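Long-range contacts in putative thiol-disulfide oxidoreductase (Bacteroides vulgatus, PDB 4GRF), which probably acts as a thiol-disulfide oxidoreductase through its thioredoxin domain, the part of the longer protein contained in this chain: residues S7-I12 with E103-V108; V32-W37 with I114-E119; F36-C41 with V108-I113. All blocks are in the same frame, centred on the assembly; numbering follows the deposited sequence.

How the contacts relate
Contacts 2 and 3 hold the same two strands, 31-37 and 112-116, at successive levels of one antiparallel pairing, and both are buried. Contact 2, with its centre about 6 Å from that of the chain, is regular sheet with aliphatic side chains. Contact 3, about 10 Å out, has a single bridge and then turns aromatic, with the sulphur of Cys41 packed against Phe110. Contact 1 is partly buried, about 12 Å out, and joins an irregular segment to the end of helix 95-104 through a tyrosine hydroxyl, a proline and a water. Phe36, shared by contacts 2 and 3, also packs on contact 1: its CZ lies 3.8 Å from Tyr105 CG.

Contact 1: residues S7-I12 with E103-V108; sequences SVAPAI and ESYCIV. With GSH (glutathione), chain H.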
# COMPACT_ATOMS: atom_id res chain seq x y z
N SER A 7 13.29 -3.79 -9.02
CA SER A 7 13.63 -4.61 -7.85
C SER A 7 12.48 -5.55 -7.52
O SER A 7 11.33 -5.20 -7.72
CB SER A 7 13.91 -3.74 -6.62
OG SER A 7 15.07 -2.94 -6.77
N VAL A 8 12.80 -6.71 -6.96
CA VAL A 8 11.79 -7.60 -6.41
C VAL A 8 11.31 -7.01 -5.09
O VAL A 8 12.11 -6.69 -4.20
CB VAL A 8 12.38 -9.00 -6.15
CG1 VAL A 8 11.38 -9.92 -5.47
CG2 VAL A 8 12.87 -9.60 -7.47
N ALA A 9 9.99 -6.84 -4.96
CA ALA A 9 9.45 -6.28 -3.73
C ALA A 9 9.66 -7.26 -2.57
O ALA A 9 9.21 -8.41 -2.62
CB ALA A 9 7.98 -5.97 -3.91
N PRO A 10 10.33 -6.81 -1.51
CA PRO A 10 10.50 -7.65 -0.33
C PRO A 10 9.20 -8.06 0.36
O PRO A 10 8.15 -7.42 0.21
CB PRO A 10 11.35 -6.78 0.60
CG PRO A 10 12.08 -5.87 -0.31
CD PRO A 10 11.12 -5.57 -1.41
N ALA A 11 9.28 -9.17 1.08
CA ALA A 11 8.12 -9.70 1.76
C ALA A 11 7.53 -8.69 2.76
O ALA A 11 8.24 -7.92 3.41
CB ALA A 11 8.48 -11.01 2.45
N ILE A 12 6.20 -8.72 2.87
CA ILE A 12 5.47 -7.94 3.86
C ILE A 12 4.31 -8.81 4.36
O ILE A 12 3.59 -9.42 3.55
CB ILE A 12 4.82 -6.66 3.26
CG1 ILE A 12 5.82 -5.78 2.51
CG2 ILE A 12 4.16 -5.83 4.36
CD1 ILE A 12 5.13 -4.65 1.76
N GLU A 103 13.34 -0.94 6.50
CA GLU A 103 14.70 -1.07 6.02
C GLU A 103 14.74 -1.81 4.68
O GLU A 103 15.42 -1.39 3.76
CB GLU A 103 15.57 -1.77 7.05
CG GLU A 103 15.86 -0.90 8.26
CD GLU A 103 16.71 -1.61 9.29
OE1 GLU A 103 17.11 -2.77 9.02
OE2 GLU A 103 16.96 -1.02 10.36
N SER A 104 13.96 -2.88 4.57
CA SER A 104 13.97 -3.69 3.35
C SER A 104 13.50 -2.91 2.12
O SER A 104 13.95 -3.19 1.02
CB SER A 104 13.15 -4.97 3.55
OG SER A 104 11.76 -4.74 3.45
N TYR A 105 12.59 -1.94 2.31
CA TYR A 105 12.12 -1.09 1.22
C TYR A 105 12.86 0.23 1.16
O TYR A 105 12.58 1.07 0.31
CB TYR A 105 10.61 -0.84 1.35
CG TYR A 105 9.77 -1.98 0.82
CD1 TYR A 105 9.48 -3.09 1.61
CD2 TYR A 105 9.27 -1.96 -0.49
CE1 TYR A 105 8.71 -4.14 1.13
CE2 TYR A 105 8.50 -2.98 -0.99
CZ TYR A 105 8.23 -4.08 -0.20
OH TYR A 105 7.47 -5.09 -0.71
N CYS A 106 13.83 0.38 2.06
CA CYS A 106 14.60 1.61 2.23
C CYS A 106 13.72 2.85 2.28
O CYS A 106 13.93 3.82 1.55
CB CYS A 106 15.63 1.79 1.15
SG CYS A 106 16.57 3.28 1.51
N ILE A 107 12.72 2.79 3.15
CA ILE A 107 11.75 3.86 3.26
C ILE A 107 12.27 4.92 4.19
O ILE A 107 12.52 4.67 5.37
CB ILE A 107 10.39 3.37 3.76
CG1 ILE A 107 9.78 2.41 2.74
CG2 ILE A 107 9.45 4.54 3.99
CD1 ILE A 107 8.56 1.65 3.25
N VAL A 108 12.41 6.10 3.62
CA VAL A 108 12.94 7.25 4.30
C VAL A 108 11.83 8.20 4.72
O VAL A 108 11.87 8.81 5.79
CB VAL A 108 13.90 7.99 3.35
CG1 VAL A 108 14.42 9.26 3.97
CG2 VAL A 108 15.05 7.06 2.95
N1 GSH H . 19.62 -4.68 -3.15
CA1 GSH H . 19.82 -3.31 -2.60
C1 GSH H . 21.21 -3.11 -2.08
O11 GSH H . 21.85 -2.09 -2.44
O12 GSH H . 21.69 -3.97 -1.30
CB1 GSH H . 18.78 -3.07 -1.51
CG1 GSH H . 19.13 -1.85 -0.65
CD1 GSH H . 18.62 -0.57 -1.28
OE1 GSH H . 17.96 -0.57 -2.31
N2 GSH H . 18.92 0.56 -0.65
CA2 GSH H . 18.43 1.83 -1.13
C2 GSH H . 18.90 2.12 -2.52
O2 GSH H . 20.07 2.02 -2.83
CB2 GSH H . 18.87 2.96 -0.19
SG2 GSH H . 18.50 2.61 1.54
N3 GSH H . 17.93 2.49 -3.35
CA3 GSH H . 18.14 2.87 -4.74
C3 GSH H . 16.90 3.56 -5.29
O31 GSH H . 16.91 3.92 -6.48
O32 GSH H . 15.92 3.75 -4.53
O HOH W 1 10.74 -7.29 4.20
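Neither segment forms a strand here: residues 7-12 run as irregular chain past the C-terminal end of helix 95-104, and the backbones come nearest at Pro10 and Ser104, whose CA atoms are 6.4 Å apart. Tyr105 carries the contact. With CG anti to its own carbonyl carbon (chi1 -81°), the ring extends to the chain at Ala9-Ile12, where the hydroxyl OH donates to Pro10 O at 2.6 Å. The bond lies in the carbonyl plane on a lone pair, with a C=O...OH angle of 137°. Pro10 also covers one face of the same ring, its CD 3.7 Å from the Tyr105 ring centroid and 21° off the normal, a CH-pi contact. The Ile12 side chain runs at about a right angle to that of Tyr105, with CG1 3.6 Å from Tyr105 CE1, while Ala9 CB reaches the hydroxyl. An alanine in place of Tyr105 would remove both the hydroxyl and the face under Pro10, and would probably loosen the hold of residues 9-12 on the helix end. The turn after the helix is a Schellman motif: Cys106 takes positive phi, with two bonds back into the last turn, among them the hydrogen bond from Cys106 N to Glu103 O. This places Cys106 beyond the helix, where its SG, anti to the backbone N, is joined to SG2 of glutathione by a mixed disulfide of 2.0 Å; Ser2 O is also hydrogen-bonded to the glutathione. Beside the proline, Ser104 OG meets Pro10 CB at 3.5 Å. A water donates to both Ser104 OG and Ala11 O, while the same OG is hydrogen-bonded to Val101 O one turn back in the helix.

Contact 2: residues V32-W37 with I114-E119; sequences VLVDFW and ILVDPE
Val34 and Val116 both hold CG1 anti to the backbone N, which turns their CG2 methyls to each other, 3.9 Å apart on a diagonal between the strands. Ile114 differs: its CG1 occupies the crowded position between N and the carbonyl carbon (chi1 60°), and this brings CG1 to 3.8 Å from Val34 CB and sends CD1 to the edge of the Phe36 ring. The backbones beneath are antiparallel. Val32 with Val116 and Val34 with Ile114 are hydrogen-bonded pairs, each closed by two N-H...O bonds; the straightest, Val116 N to Val32 O at 2.8 Å, has an angle of 173° at hydrogen. All four bonds lie in the carbonyl planes. Leu33 and Leu115 form the non-hydrogen-bonded pair between them, with CA atoms 4.5 Å apart, and Leu33 CA donates a C-H...O contact to Ile114 O at 3.3 Å. Their side chains leave by the face opposite the valines, meeting methyl to methyl at 4.1 Å between Leu33 CD1 and Leu115 CD1. Past the last bridge, Asp117 OD1 accepts from Glu119 N at 3.0 Å, an Asx turn in which the donor stands above the carboxylate plane; Lys121 N is a second partner of OD1. These are two strands of the mixed sheet at the centre of the thioredoxin fold, strand 31-37 being flanked on its other edge by strand 63-69 and strand 112-116 by strand 122-124, while helix 129-140 covers the leucine face through Leu132, Val136 and Phe139.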
# COMPACT_ATOMS: atom_id res chain seq x y z
N VAL A 32 -0.49 -4.48 -7.73
CA VAL A 32 -0.79 -4.05 -6.38
C VAL A 32 -0.13 -2.71 -6.13
O VAL A 32 1.08 -2.59 -6.26
CB VAL A 32 -0.21 -5.03 -5.34
CG1 VAL A 32 -0.75 -4.68 -3.95
CG2 VAL A 32 -0.54 -6.47 -5.70
N LEU A 33 -0.92 -1.71 -5.75
CA LEU A 33 -0.37 -0.50 -5.22
C LEU A 33 -0.14 -0.77 -3.75
O LEU A 33 -1.06 -1.18 -3.03
CB LEU A 33 -1.39 0.64 -5.37
CG LEU A 33 -0.95 2.08 -5.58
CD1 LEU A 33 0.00 2.28 -6.76
CD2 LEU A 33 -2.21 2.90 -5.83
N VAL A 34 1.10 -0.59 -3.31
CA VAL A 34 1.43 -0.74 -1.91
C VAL A 34 1.60 0.67 -1.31
O VAL A 34 2.40 1.47 -1.80
CB VAL A 34 2.70 -1.57 -1.74
CG1 VAL A 34 2.99 -1.79 -0.26
CG2 VAL A 34 2.54 -2.91 -2.44
N ASP A 35 0.77 0.95 -0.31
CA ASP A 35 0.72 2.25 0.34
C ASP A 35 1.21 2.12 1.77
O ASP A 35 0.49 1.58 2.61
CB ASP A 35 -0.73 2.73 0.33
CG ASP A 35 -0.93 4.02 1.04
OD1 ASP A 35 0.06 4.76 1.20
OD2 ASP A 35 -2.09 4.29 1.44
N PHE A 36 2.44 2.56 2.03
CA PHE A 36 2.98 2.60 3.38
C PHE A 36 2.60 3.93 4.03
O PHE A 36 2.86 5.01 3.49
CB PHE A 36 4.50 2.49 3.37
CG PHE A 36 5.06 1.21 2.79
CD1 PHE A 36 5.29 1.09 1.43
CD2 PHE A 36 5.41 0.15 3.60
CE1 PHE A 36 5.83 -0.08 0.90
CE2 PHE A 36 5.96 -1.01 3.08
CZ PHE A 36 6.15 -1.12 1.73
N TRP A 37 2.00 3.84 5.21
CA TRP A 37 1.39 5.01 5.84
C TRP A 37 1.23 4.82 7.34
O TRP A 37 1.52 3.77 7.89
CB TRP A 37 0.02 5.29 5.20
CG TRP A 37 -1.03 4.29 5.58
CD1 TRP A 37 -1.09 2.98 5.20
CD2 TRP A 37 -2.15 4.51 6.42
NE1 TRP A 37 -2.18 2.38 5.74
CE2 TRP A 37 -2.84 3.29 6.52
CE3 TRP A 37 -2.63 5.61 7.14
CZ2 TRP A 37 -3.99 3.14 7.28
CZ3 TRP A 37 -3.76 5.46 7.89
CH2 TRP A 37 -4.44 4.23 7.95
N ILE A 114 4.04 2.68 -4.05
CA ILE A 114 4.70 2.02 -5.16
C ILE A 114 3.71 1.09 -5.87
O ILE A 114 2.69 0.73 -5.31
CB ILE A 114 5.92 1.21 -4.71
CG1 ILE A 114 5.51 0.11 -3.71
CG2 ILE A 114 6.96 2.13 -4.07
CD1 ILE A 114 6.63 -0.82 -3.32
N LEU A 115 4.04 0.70 -7.10
CA LEU A 115 3.24 -0.23 -7.88
C LEU A 115 4.05 -1.48 -8.11
O LEU A 115 5.19 -1.40 -8.60
CB LEU A 115 2.82 0.35 -9.24
CG LEU A 115 1.85 -0.54 -10.05
CD1 LEU A 115 0.57 -0.86 -9.28
CD2 LEU A 115 1.55 0.08 -11.40
N VAL A 116 3.49 -2.60 -7.69
CA VAL A 116 4.09 -3.92 -7.87
C VAL A 116 3.34 -4.71 -8.96
O VAL A 116 2.12 -4.72 -9.00
CB VAL A 116 4.07 -4.68 -6.53
CG1 VAL A 116 4.63 -6.09 -6.69
CG2 VAL A 116 4.84 -3.89 -5.47
N ASP A 117 4.09 -5.38 -9.84
CA ASP A 117 3.46 -6.13 -10.94
C ASP A 117 3.02 -7.53 -10.48
O ASP A 117 3.25 -7.94 -9.35
CB ASP A 117 4.34 -6.09 -12.21
CG ASP A 117 5.56 -7.01 -12.13
OD1 ASP A 117 5.66 -7.82 -11.19
OD2 ASP A 117 6.43 -6.93 -13.04
N PRO A 118 2.32 -8.26 -11.35
CA PRO A 118 1.75 -9.56 -10.93
C PRO A 118 2.80 -10.61 -10.55
O PRO A 118 2.47 -11.62 -9.93
CB PRO A 118 0.94 -9.98 -12.15
CG PRO A 118 0.54 -8.69 -12.79
CD PRO A 118 1.71 -7.78 -12.61
N GLU A 119 4.05 -10.36 -10.91
CA GLU A 119 5.13 -11.27 -10.55
C GLU A 119 5.90 -10.81 -9.32
O GLU A 119 6.84 -11.46 -8.89
CB GLU A 119 6.10 -11.42 -11.72
CG GLU A 119 5.56 -12.28 -12.84
CD GLU A 119 4.83 -11.47 -13.88
OE1 GLU A 119 5.35 -10.40 -14.26
OE2 GLU A 119 3.75 -11.91 -14.33

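Contact 3: residues F36-C41 with V108-I113; sequences FWFAGC and VGFPHI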
# COMPACT_ATOMS: atom_id res chain seq x y z
N PHE A 36 2.44 2.56 2.03
CA PHE A 36 2.98 2.60 3.38
C PHE A 36 2.60 3.93 4.03
O PHE A 36 2.86 5.01 3.49
CB PHE A 36 4.50 2.49 3.37
CG PHE A 36 5.06 1.21 2.79
CD1 PHE A 36 5.29 1.09 1.43
CD2 PHE A 36 5.41 0.15 3.60
CE1 PHE A 36 5.83 -0.08 0.90
CE2 PHE A 36 5.96 -1.01 3.08
CZ PHE A 36 6.15 -1.12 1.73
N TRP A 37 2.00 3.84 5.21
CA TRP A 37 1.39 5.01 5.84
C TRP A 37 1.23 4.82 7.34
O TRP A 37 1.52 3.77 7.89
CB TRP A 37 0.02 5.29 5.20
CG TRP A 37 -1.03 4.29 5.58
CD1 TRP A 37 -1.09 2.98 5.20
CD2 TRP A 37 -2.15 4.51 6.42
NE1 TRP A 37 -2.18 2.38 5.74
CE2 TRP A 37 -2.84 3.29 6.52
CE3 TRP A 37 -2.63 5.61 7.14
CZ2 TRP A 37 -3.99 3.14 7.28
CZ3 TRP A 37 -3.76 5.46 7.89
CH2 TRP A 37 -4.44 4.23 7.95
N PHE A 38 0.75 5.87 8.01
CA PHE A 38 0.29 5.74 9.37
C PHE A 38 -0.66 6.90 9.60
O PHE A 38 -0.67 7.85 8.83
CB PHE A 38 1.45 5.77 10.39
CG PHE A 38 2.41 6.90 10.17
CD1 PHE A 38 3.46 6.75 9.27
CD2 PHE A 38 2.27 8.10 10.84
CE1 PHE A 38 4.35 7.80 9.05
CE2 PHE A 38 3.16 9.14 10.62
CZ PHE A 38 4.20 8.99 9.72
N ALA A 39 -1.48 6.79 10.63
CA ALA A 39 -2.57 7.73 10.87
C ALA A 39 -2.10 9.19 10.98
O ALA A 39 -2.81 10.10 10.53
CB ALA A 39 -3.31 7.32 12.14
N GLY A 40 -0.91 9.40 11.55
CA GLY A 40 -0.39 10.76 11.76
C GLY A 40 0.34 11.36 10.56
O GLY A 40 1.01 12.39 10.68
N CYS A 41 0.20 10.72 9.41
CA CYS A 41 0.80 11.23 8.18
C CYS A 41 -0.28 11.92 7.34
O CYS A 41 -1.07 11.26 6.64
CB CYS A 41 1.42 10.06 7.41
SG CYS A 41 2.00 10.49 5.77
N VAL A 108 12.41 6.10 3.62
CA VAL A 108 12.94 7.25 4.30
C VAL A 108 11.83 8.20 4.72
O VAL A 108 11.87 8.81 5.79
CB VAL A 108 13.90 7.99 3.35
CG1 VAL A 108 14.42 9.26 3.97
CG2 VAL A 108 15.05 7.06 2.95
N GLY A 109 10.84 8.36 3.85
CA GLY A 109 9.75 9.31 4.10
C GLY A 109 8.41 8.77 3.68
O GLY A 109 8.33 7.80 2.94
N PHE A 110 7.35 9.41 4.18
CA PHE A 110 5.96 9.01 3.89
C PHE A 110 5.20 10.19 3.31
O PHE A 110 5.51 11.34 3.63
CB PHE A 110 5.26 8.56 5.16
CG PHE A 110 5.89 7.38 5.81
CD1 PHE A 110 7.05 7.53 6.56
CD2 PHE A 110 5.33 6.12 5.71
CE1 PHE A 110 7.65 6.44 7.17
CE2 PHE A 110 5.91 5.03 6.33
CZ PHE A 110 7.08 5.19 7.06
N PRO A 111 4.19 9.93 2.46
CA PRO A 111 3.75 8.63 2.01
C PRO A 111 4.81 7.94 1.14
O PRO A 111 5.67 8.60 0.57
CB PRO A 111 2.52 8.98 1.14
CG PRO A 111 2.79 10.34 0.63
CD PRO A 111 3.54 11.03 1.73
N HIS A 112 4.74 6.62 1.11
CA HIS A 112 5.55 5.81 0.23
C HIS A 112 4.59 4.89 -0.53
O HIS A 112 4.01 3.95 0.04
CB HIS A 112 6.56 5.00 0.99
CG HIS A 112 7.57 4.37 0.11
ND1 HIS A 112 8.53 5.10 -0.55
CD2 HIS A 112 7.78 3.08 -0.24
CE1 HIS A 112 9.28 4.29 -1.27
NE2 HIS A 112 8.85 3.06 -1.10
N ILE A 113 4.36 5.24 -1.80
CA ILE A 113 3.39 4.50 -2.60
C ILE A 113 4.06 3.99 -3.88
O ILE A 113 4.57 4.78 -4.69
CB ILE A 113 2.19 5.38 -2.97
CG1 ILE A 113 1.60 6.02 -1.72
CG2 ILE A 113 1.15 4.55 -3.70
CD1 ILE A 113 0.44 6.95 -1.99
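The loop carrying the first cysteine of the CxxC motif faces a cis-proline loop here, as in other thioredoxins: Cys41 sits at the N-cap of helix 42-46 and is disulfide-bonded to Cys44, while the peptide bond before Pro111 is cis. Cys41 SG, anti to the backbone N (chi1 172°), is directed into this loop, 3.8 Å from Phe110 CB and 4.0 Å from Pro111 N. Phe38 and Phe110 close over the same region in a T-shaped (edge-to-face) pair, planes at 77° and centroids 5.0 Å apart. The leading atom is Phe38 CE1, set above the face of Phe110 near its rim, 3.6 Å from Phe110 CG. Phe38 has CG in the crowded position between N and the carbonyl carbon, and a type I turn from Phe38 to Cys41 brings Cys41 CB over one face of its ring. The edge of Phe110 in turn meets the chain at Phe36, CD2 lying 3.5 Å from Phe36 O. Below lies one antiparallel hydrogen-bonded pair, the last bridge between the two strands before the loops, with a firm bond from Phe36 N to His112 O at 2.9 Å and a weak one from His112 N to Phe36 O at 3.4 Å. Their side chains lie side by side on one face, Phe36 CD1 near the plane of the imidazole at its CD2 edge, with the rings oblique at 52°. A disulfide at a helix start, with a cis-proline beside its first sulphur, is typical of the active-site end of the thioredoxin fold, consistent with a redox role.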